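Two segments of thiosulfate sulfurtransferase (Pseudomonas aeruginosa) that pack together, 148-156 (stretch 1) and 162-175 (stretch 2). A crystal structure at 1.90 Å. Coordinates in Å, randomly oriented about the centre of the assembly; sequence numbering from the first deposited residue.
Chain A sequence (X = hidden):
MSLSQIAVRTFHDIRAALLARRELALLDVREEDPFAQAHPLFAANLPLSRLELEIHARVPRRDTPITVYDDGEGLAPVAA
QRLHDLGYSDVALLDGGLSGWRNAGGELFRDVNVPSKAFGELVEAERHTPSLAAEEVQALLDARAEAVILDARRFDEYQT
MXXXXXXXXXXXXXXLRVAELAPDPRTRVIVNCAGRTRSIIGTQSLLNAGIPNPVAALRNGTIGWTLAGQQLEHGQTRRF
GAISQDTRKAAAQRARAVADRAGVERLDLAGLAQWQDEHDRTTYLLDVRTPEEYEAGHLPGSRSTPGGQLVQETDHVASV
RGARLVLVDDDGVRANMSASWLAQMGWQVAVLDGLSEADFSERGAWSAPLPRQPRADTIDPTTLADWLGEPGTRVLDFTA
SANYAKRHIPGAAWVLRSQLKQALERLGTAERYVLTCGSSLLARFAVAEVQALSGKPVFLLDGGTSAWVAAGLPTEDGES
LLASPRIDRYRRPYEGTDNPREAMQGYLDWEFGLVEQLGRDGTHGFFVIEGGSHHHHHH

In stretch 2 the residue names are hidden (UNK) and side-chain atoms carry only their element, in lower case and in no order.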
ATOM      1  N   VAL A 148     -27.108  -2.685  -9.436  1.00 13.92           N
ATOM      2  CA  VAL A 148     -26.443  -2.265  -8.212  1.00 13.65           C
ATOM      3  C   VAL A 148     -25.043  -1.828  -8.603  1.00 13.78           C
ATOM      4  O   VAL A 148     -24.434  -2.402  -9.509  1.00 15.67           O
ATOM      5  CB  VAL A 148     -26.375  -3.401  -7.158  1.00 12.91           C
ATOM      6  CG1 VAL A 148     -27.784  -3.737  -6.678  1.00 15.12           C
ATOM      7  CG2 VAL A 148     -25.693  -4.631  -7.732  1.00 15.65           C
ATOM      8  N   ILE A 149     -24.554  -0.779  -7.952  1.00 12.82           N
ATOM      9  CA  ILE A 149     -23.221  -0.261  -8.223  1.00 12.18           C
ATOM     10  C   ILE A 149     -22.392  -0.587  -6.992  1.00 12.51           C
ATOM     11  O   ILE A 149     -22.673  -0.100  -5.897  1.00 12.39           O
ATOM     12  CB  ILE A 149     -23.255   1.266  -8.463  1.00 12.91           C
ATOM     13  CG1 ILE A 149     -24.202   1.576  -9.629  1.00 12.99           C
ATOM     14  CG2 ILE A 149     -21.849   1.783  -8.779  1.00 14.99           C
ATOM     15  CD1 ILE A 149     -24.319   3.054  -9.985  1.00 12.86           C
ATOM     16  N   LEU A 150     -21.383  -1.431  -7.179  1.00 11.88           N
ATOM     17  CA  LEU A 150     -20.523  -1.858  -6.082  1.00 12.88           C
ATOM     18  C   LEU A 150     -19.156  -1.190  -6.174  1.00 12.61           C
ATOM     19  O   LEU A 150     -18.475  -1.288  -7.196  1.00 13.21           O
ATOM     20  CB  LEU A 150     -20.373  -3.379  -6.111  1.00 11.77           C
ATOM     21  CG  LEU A 150     -21.695  -4.139  -6.304  1.00 15.51           C
ATOM     22  CD1 LEU A 150     -21.426  -5.634  -6.273  1.00 13.50           C
ATOM     23  CD2 LEU A 150     -22.694  -3.758  -5.219  1.00 12.95           C
ATOM     24  N   ASP A 151     -18.770  -0.515  -5.095  1.00 12.25           N
ATOM     25  CA  ASP A 151     -17.501   0.202  -5.015  1.00 11.09           C
ATOM     26  C   ASP A 151     -16.435  -0.720  -4.420  1.00  9.92           C
ATOM     27  O   ASP A 151     -16.519  -1.100  -3.247  1.00 13.05           O
ATOM     28  CB  ASP A 151     -17.687   1.440  -4.141  1.00 12.03           C
ATOM     29  CG  ASP A 151     -16.588   2.453  -4.326  1.00 10.72           C
ATOM     30  OD1 ASP A 151     -15.405   2.063  -4.252  1.00 13.76           O
ATOM     31  OD2 ASP A 151     -16.912   3.643  -4.537  1.00 13.87           O
ATOM     32  N   ALA A 152     -15.428  -1.058  -5.226  1.00 10.38           N
ATOM     33  CA  ALA A 152     -14.365  -1.985  -4.820  1.00 10.04           C
ATOM     34  C   ALA A 152     -13.192  -1.435  -4.011  1.00 10.27           C
ATOM     35  O   ALA A 152     -12.248  -2.173  -3.714  1.00 13.23           O
ATOM     36  CB  ALA A 152     -13.827  -2.709  -6.059  1.00 11.08           C
ATOM     37  N   ARG A 153     -13.243  -0.159  -3.650  1.00 10.73           N
ATOM     38  CA  ARG A 153     -12.164   0.460  -2.884  1.00  9.70           C
ATOM     39  C   ARG A 153     -12.318   0.224  -1.383  1.00 10.40           C
ATOM     40  O   ARG A 153     -13.225  -0.482  -0.943  1.00 10.54           O
ATOM     41  CB  ARG A 153     -12.147   1.969  -3.146  1.00  7.21           C
ATOM     42  CG  ARG A 153     -12.001   2.357  -4.615  1.00 10.85           C
ATOM     43  CD  ARG A 153     -12.189   3.855  -4.781  1.00 10.10           C
ATOM     44  NE  ARG A 153     -13.575   4.257  -4.537  1.00 10.05           N
ATOM     45  CZ  ARG A 153     -13.945   5.497  -4.226  1.00 11.14           C
ATOM     46  NH1 ARG A 153     -13.032   6.459  -4.116  1.00 11.69           N
ATOM     47  NH2 ARG A 153     -15.224   5.777  -4.025  1.00 12.14           N
ATOM     48  N   ARG A 154     -11.418   0.812  -0.598  1.00 11.87           N
ATOM     49  CA  ARG A 154     -11.506   0.691   0.857  1.00 13.38           C
ATOM     50  C   ARG A 154     -12.738   1.481   1.280  1.00 13.24           C
ATOM     51  O   ARG A 154     -13.140   2.415   0.595  1.00 12.56           O
ATOM     52  CB  ARG A 154     -10.285   1.309   1.544  1.00 14.19           C
ATOM     53  CG  ARG A 154      -8.962   0.608   1.293  1.00 15.66           C
ATOM     54  CD  ARG A 154      -7.910   1.141   2.268  1.00 19.79           C
ATOM     55  NE  ARG A 154      -7.844   2.600   2.248  1.00 20.23           N
ATOM     56  CZ  ARG A 154      -7.076   3.311   1.428  1.00 24.64           C
ATOM     57  NH1 ARG A 154      -6.288   2.703   0.551  1.00 24.29           N
ATOM     58  NH2 ARG A 154      -7.107   4.635   1.475  1.00 24.41           N
ATOM     59  N   PHE A 155     -13.323   1.128   2.417  1.00 14.83           N
ATOM     60  CA  PHE A 155     -14.511   1.831   2.891  1.00 13.96           C
ATOM     61  C   PHE A 155     -14.267   3.332   3.080  1.00 12.95           C
ATOM     62  O   PHE A 155     -15.153   4.142   2.800  1.00 13.77           O
ATOM     63  CB  PHE A 155     -15.003   1.224   4.207  1.00 14.66           C
ATOM     64  CG  PHE A 155     -16.324   1.776   4.667  1.00 15.91           C
ATOM     65  CD1 PHE A 155     -17.485   1.539   3.932  1.00 16.99           C
ATOM     66  CD2 PHE A 155     -16.405   2.557   5.816  1.00 16.66           C
ATOM     67  CE1 PHE A 155     -18.706   2.074   4.332  1.00 18.26           C
ATOM     68  CE2 PHE A 155     -17.619   3.096   6.227  1.00 18.34           C
ATOM     69  CZ  PHE A 155     -18.775   2.856   5.482  1.00 17.70           C
ATOM     70  N   ASP A 156     -13.081   3.715   3.551  1.00 14.10           N
ATOM     71  CA  ASP A 156     -12.805   5.141   3.747  1.00 14.62           C
ATOM     72  C   ASP A 156     -12.773   5.916   2.429  1.00 14.23           C
ATOM     73  O   ASP A 156     -13.106   7.104   2.388  1.00 15.08           O
ATOM     74  CB  ASP A 156     -11.493   5.356   4.516  1.00 17.16           C
ATOM     75  CG  ASP A 156     -10.283   4.799   3.790  1.00 20.12           C
ATOM     76  OD1 ASP A 156     -10.080   3.568   3.824  1.00 26.75           O
ATOM     77  OD2 ASP A 156      -9.534   5.594   3.187  1.00 22.86           O
ATOM     78  N   UNK A 162     -18.549   8.933  -3.655  1.00 12.91           N
ATOM     79  CA  UNK A 162     -19.081   7.719  -4.254  1.00 12.36           C
ATOM     80  C   UNK A 162     -20.115   7.976  -5.340  1.00 12.13           C
ATOM     81  O   UNK A 162     -20.672   9.073  -5.450  1.00 12.00           O
ATOM     82  o   UNK A 162     -20.615   7.575  -2.378  1.00 13.60           O
ATOM     83  c   UNK A 162     -19.696   6.835  -3.164  1.00 14.24           C
ATOM     84  N   UNK A 163     -20.361   6.948  -6.146  1.00 12.15           N
ATOM     85  CA  UNK A 163     -21.335   7.025  -7.231  1.00 13.08           C
ATOM     86  C   UNK A 163     -22.716   6.894  -6.574  1.00 13.89           C
ATOM     87  O   UNK A 163     -22.898   6.084  -5.666  1.00 14.24           O
ATOM     88  c   UNK A 163     -19.666   5.846  -8.729  1.00 12.09           C
ATOM     89  c   UNK A 163     -19.213   7.141  -9.415  1.00 12.56           C
ATOM     90  c   UNK A 163     -21.120   5.858  -8.241  1.00 13.66           C
ATOM     91  c   UNK A 163     -22.096   5.983  -9.412  1.00 11.42           C
ATOM     92  N   UNK A 164     -23.701   7.698  -7.012  1.00 15.24           N
ATOM     93  CA  UNK A 164     -25.052   7.649  -6.440  1.00 15.33           C
ATOM     94  C   UNK A 164     -25.611   6.246  -6.253  1.00 16.36           C
ATOM     95  O   UNK A 164     -25.664   5.460  -7.201  1.00 14.33           O
ATOM     96  c   UNK A 164     -25.875   8.466  -7.433  1.00 16.39           C
ATOM     97  c   UNK A 164     -23.626   8.712  -8.077  1.00 13.66           C
ATOM     98  c   UNK A 164     -24.905   9.510  -7.856  1.00 15.46           C
ATOM     99  N   UNK A 165     -26.032   5.946  -5.027  1.00 14.01           N
ATOM    100  CA  UNK A 165     -26.595   4.641  -4.726  1.00 13.40           C
ATOM    101  C   UNK A 165     -25.570   3.534  -4.559  1.00 11.74           C
ATOM    102  O   UNK A 165     -25.927   2.403  -4.254  1.00 13.18           O
ATOM    103  N   UNK A 166     -24.296   3.862  -4.751  1.00 13.36           N
ATOM    104  CA  UNK A 166     -23.242   2.869  -4.627  1.00 12.64           C
ATOM    105  C   UNK A 166     -23.176   2.182  -3.275  1.00 13.30           C
ATOM    106  O   UNK A 166     -23.510   2.770  -2.243  1.00 13.87           O
ATOM    107  N   UNK A 167     -22.728   0.930  -3.291  1.00 14.56           N
ATOM    108  CA  UNK A 167     -22.601   0.110  -2.087  1.00 14.03           C
ATOM    109  C   UNK A 167     -21.146  -0.317  -1.938  1.00 12.81           C
ATOM    110  O   UNK A 167     -20.547  -0.815  -2.885  1.00 13.89           O
ATOM    111  c   UNK A 167     -25.824  -1.893  -2.909  1.00 16.41           C
ATOM    112  c   UNK A 167     -23.474  -1.160  -2.201  1.00 14.37           C
ATOM    113  c   UNK A 167     -24.932  -0.759  -2.436  1.00 13.72           C
ATOM    114  c   UNK A 167     -23.322  -2.020  -0.937  1.00 14.84           C
ATOM    115  N   UNK A 168     -20.577  -0.127  -0.753  1.00 13.10           N
ATOM    116  CA  UNK A 168     -19.190  -0.505  -0.521  1.00 12.50           C
ATOM    117  C   UNK A 168     -18.994  -2.019  -0.460  1.00 13.00           C
ATOM    118  O   UNK A 168     -19.565  -2.699   0.396  1.00 13.48           O
ATOM    119  o   UNK A 168     -17.390  -0.357   1.100  1.00 15.74           O
ATOM    120  c   UNK A 168     -18.684   0.125   0.778  1.00 11.71           C
ATOM    121  N   UNK A 169     -18.195  -2.543  -1.383  1.00 11.75           N
ATOM    122  CA  UNK A 169     -17.889  -3.969  -1.431  1.00 11.01           C
ATOM    123  C   UNK A 169     -16.439  -4.105  -1.898  1.00 12.77           C
ATOM    124  O   UNK A 169     -16.177  -4.337  -3.084  1.00 14.43           O
ATOM    125  c   UNK A 169     -18.578  -6.241  -2.277  1.00 11.89           C
ATOM    126  c   UNK A 169     -20.269  -4.396  -2.159  1.00 12.57           C
ATOM    127  c   UNK A 169     -18.809  -4.736  -2.418  1.00 11.87           C
ATOM    128  N   UNK A 170     -15.479  -3.951  -0.970  1.00 12.91           N
ATOM    129  CA  UNK A 170     -14.049  -4.054  -1.279  1.00 15.59           C
ATOM    130  C   UNK A 170     -13.726  -5.246  -2.178  1.00 15.23           C
ATOM    131  O   UNK A 170     -14.289  -6.329  -2.021  1.00 18.09           O
ATOM    132  c   UNK A 170     -15.681  -3.744   0.474  1.00 14.65           C
ATOM    133  c   UNK A 170     -14.305  -3.297   0.934  1.00 16.02           C
ATOM    134  c   UNK A 170     -13.409  -4.161   0.101  1.00 14.65           C
ATOM    135  N   UNK A 171     -12.811  -5.015  -3.114  1.00 15.79           N
ATOM    136  CA  UNK A 171     -12.396  -6.015  -4.086  1.00 16.39           C
ATOM    137  C   UNK A 171     -12.547  -7.506  -3.830  1.00 15.84           C
ATOM    138  O   UNK A 171     -13.235  -8.197  -4.586  1.00 14.23           O
ATOM    139  N   UNK A 172     -11.899  -8.015  -2.788  1.00 14.86           N
ATOM    140  CA  UNK A 172     -11.965  -9.445  -2.500  1.00 14.76           C
ATOM    141  C   UNK A 172     -13.335  -9.929  -2.035  1.00 12.85           C
ATOM    142  O   UNK A 172     -13.625 -11.120  -2.105  1.00 14.98           O
ATOM    143  c   UNK A 172     -10.903  -9.821  -1.474  1.00 13.95           C
ATOM    144  N   UNK A 173     -14.174  -9.009  -1.572  1.00 14.98           N
ATOM    145  CA  UNK A 173     -15.507  -9.354  -1.088  1.00 13.77           C
ATOM    146  C   UNK A 173     -16.535  -9.543  -2.210  1.00 13.74           C
ATOM    147  O   UNK A 173     -17.587 -10.138  -1.996  1.00 12.72           O
ATOM    148  o   UNK A 173     -14.015  -9.130   2.785  1.00 16.63           O
ATOM    149  c   UNK A 173     -15.137  -7.925   1.057  1.00 17.35           C
ATOM    150  c   UNK A 173     -16.027  -8.261  -0.142  1.00 15.52           C
ATOM    151  c   UNK A 173     -15.042  -9.053   2.076  1.00 17.21           C
ATOM    152  o   UNK A 173     -16.001  -9.848   2.184  1.00 16.83           O
ATOM    153  N   UNK A 174     -16.234  -9.042  -3.403  1.00 13.44           N
ATOM    154  CA  UNK A 174     -17.170  -9.126  -4.525  1.00 13.05           C
ATOM    155  C   UNK A 174     -17.786 -10.493  -4.816  1.00 12.85           C
ATOM    156  O   UNK A 174     -19.011 -10.636  -4.805  1.00 14.72           O
ATOM    157  c   UNK A 174     -16.311  -7.036  -5.753  1.00 10.86           C
ATOM    158  c   UNK A 174     -15.400  -6.612  -6.887  1.00 13.37           C
ATOM    159  c   UNK A 174     -17.664  -6.329  -5.862  1.00  9.31           C
ATOM    160  c   UNK A 174     -16.512  -8.561  -5.790  1.00 13.77           C
ATOM    161  N   UNK A 175     -16.960 -11.499  -5.075  1.00 12.08           N
ATOM    162  CA  UNK A 175     -17.483 -12.827  -5.375  1.00 12.30           C
ATOM    163  C   UNK A 175     -18.224 -13.427  -4.180  1.00 12.49           C
ATOM    164  O   UNK A 175     -19.192 -14.173  -4.346  1.00 15.99           O
ATOM    165  c   UNK A 175     -16.868 -15.180  -6.051  1.00 14.46           C
ATOM    166  c   UNK A 175     -15.712 -13.232  -7.097  1.00 12.53           C
ATOM    167  c   UNK A 175     -16.340 -13.770  -5.817  1.00 12.48           C
TER
HETATM  168  O   HOH W   1     -26.415   0.571  -6.321  1.00 15.09           O
HETATM  169  O   HOH W   2     -19.393   4.241  -5.356  1.00 11.60           O
HETATM  170  O   HOH W   3     -15.821   0.249  -0.961  1.00 13.59           O

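Position 162 carries one carbon and then one oxygen; its CB lies 4.5 Å from D151 OD2 and its CA lies at the edge of the R153 guanidinium, near its plane. This is S162. At 163, four carbons fork at the first, with one arm two carbons long, which is isoleucine. I163 CG2 meets I149 CD1 at 3.7 Å, and a water that donates to D151 OD2 accepts from I163 N. Three carbons at 164 close a ring onto the backbone nitrogen, so this is P164.

Position 165 has no side-chain atoms and a phi of 78°, a conformation that favours glycine. The carbonyl of G165 accepts from a water that accepts from I149 N. Position 166 is also bare, its CA 3.3 Å from I149 O; a CB here would lie 2.9 Å from I163 O, which accepts from the 166 N in the type II turn. This is G166.

At 167 four carbons again fork at the first with one longer arm, and CB lies 4.1 Å from L150 CD2: I167. Position 168 has one carbon and one oxygen, the oxygen 3.4 Å from F155 CD1 at the ring edge; this is S168. S168 OG also donates to a water that bonds D151 O and R153 O. At 169, one carbon carries two more, giving V169, whose CG2 packs 4.0 Å from L150 CD2.

The three carbons of 170 form a ring with the backbone nitrogen, one of them 3.6 Å from R153 O; this is P170, and that atom is CG. Position 171, with none, is G171. A single carbon at 172, directed away, gives A172. At 173 three carbons end in two oxygens, out of reach: E173. The four carbons of 174 fork at the second, giving L174; L174 CD2 lies 3.8 Å from L150 CD1, and L174 CD1 lies 4.3 Å from A152 CB. Position 175, one carbon carrying two, is V175.

The contact is a short parallel pairing extended by a loop. I167 N donates to I149 O (2.8 Å), D151 N to I167 O (2.9 Å), V169 N to D151 O (2.9 Å) and, beyond the strands, G171 N to A152 O (3.0 Å). L150 and I167 share one sheet face, where V169 and L174 add apolar packing; D151 and S168 occupy the other, where waters supplement the direct backbone bonds and R153 holds the D151 carboxylate in a salt bridge.

Stretch 2 162-175: SIPGGISVPGAELV
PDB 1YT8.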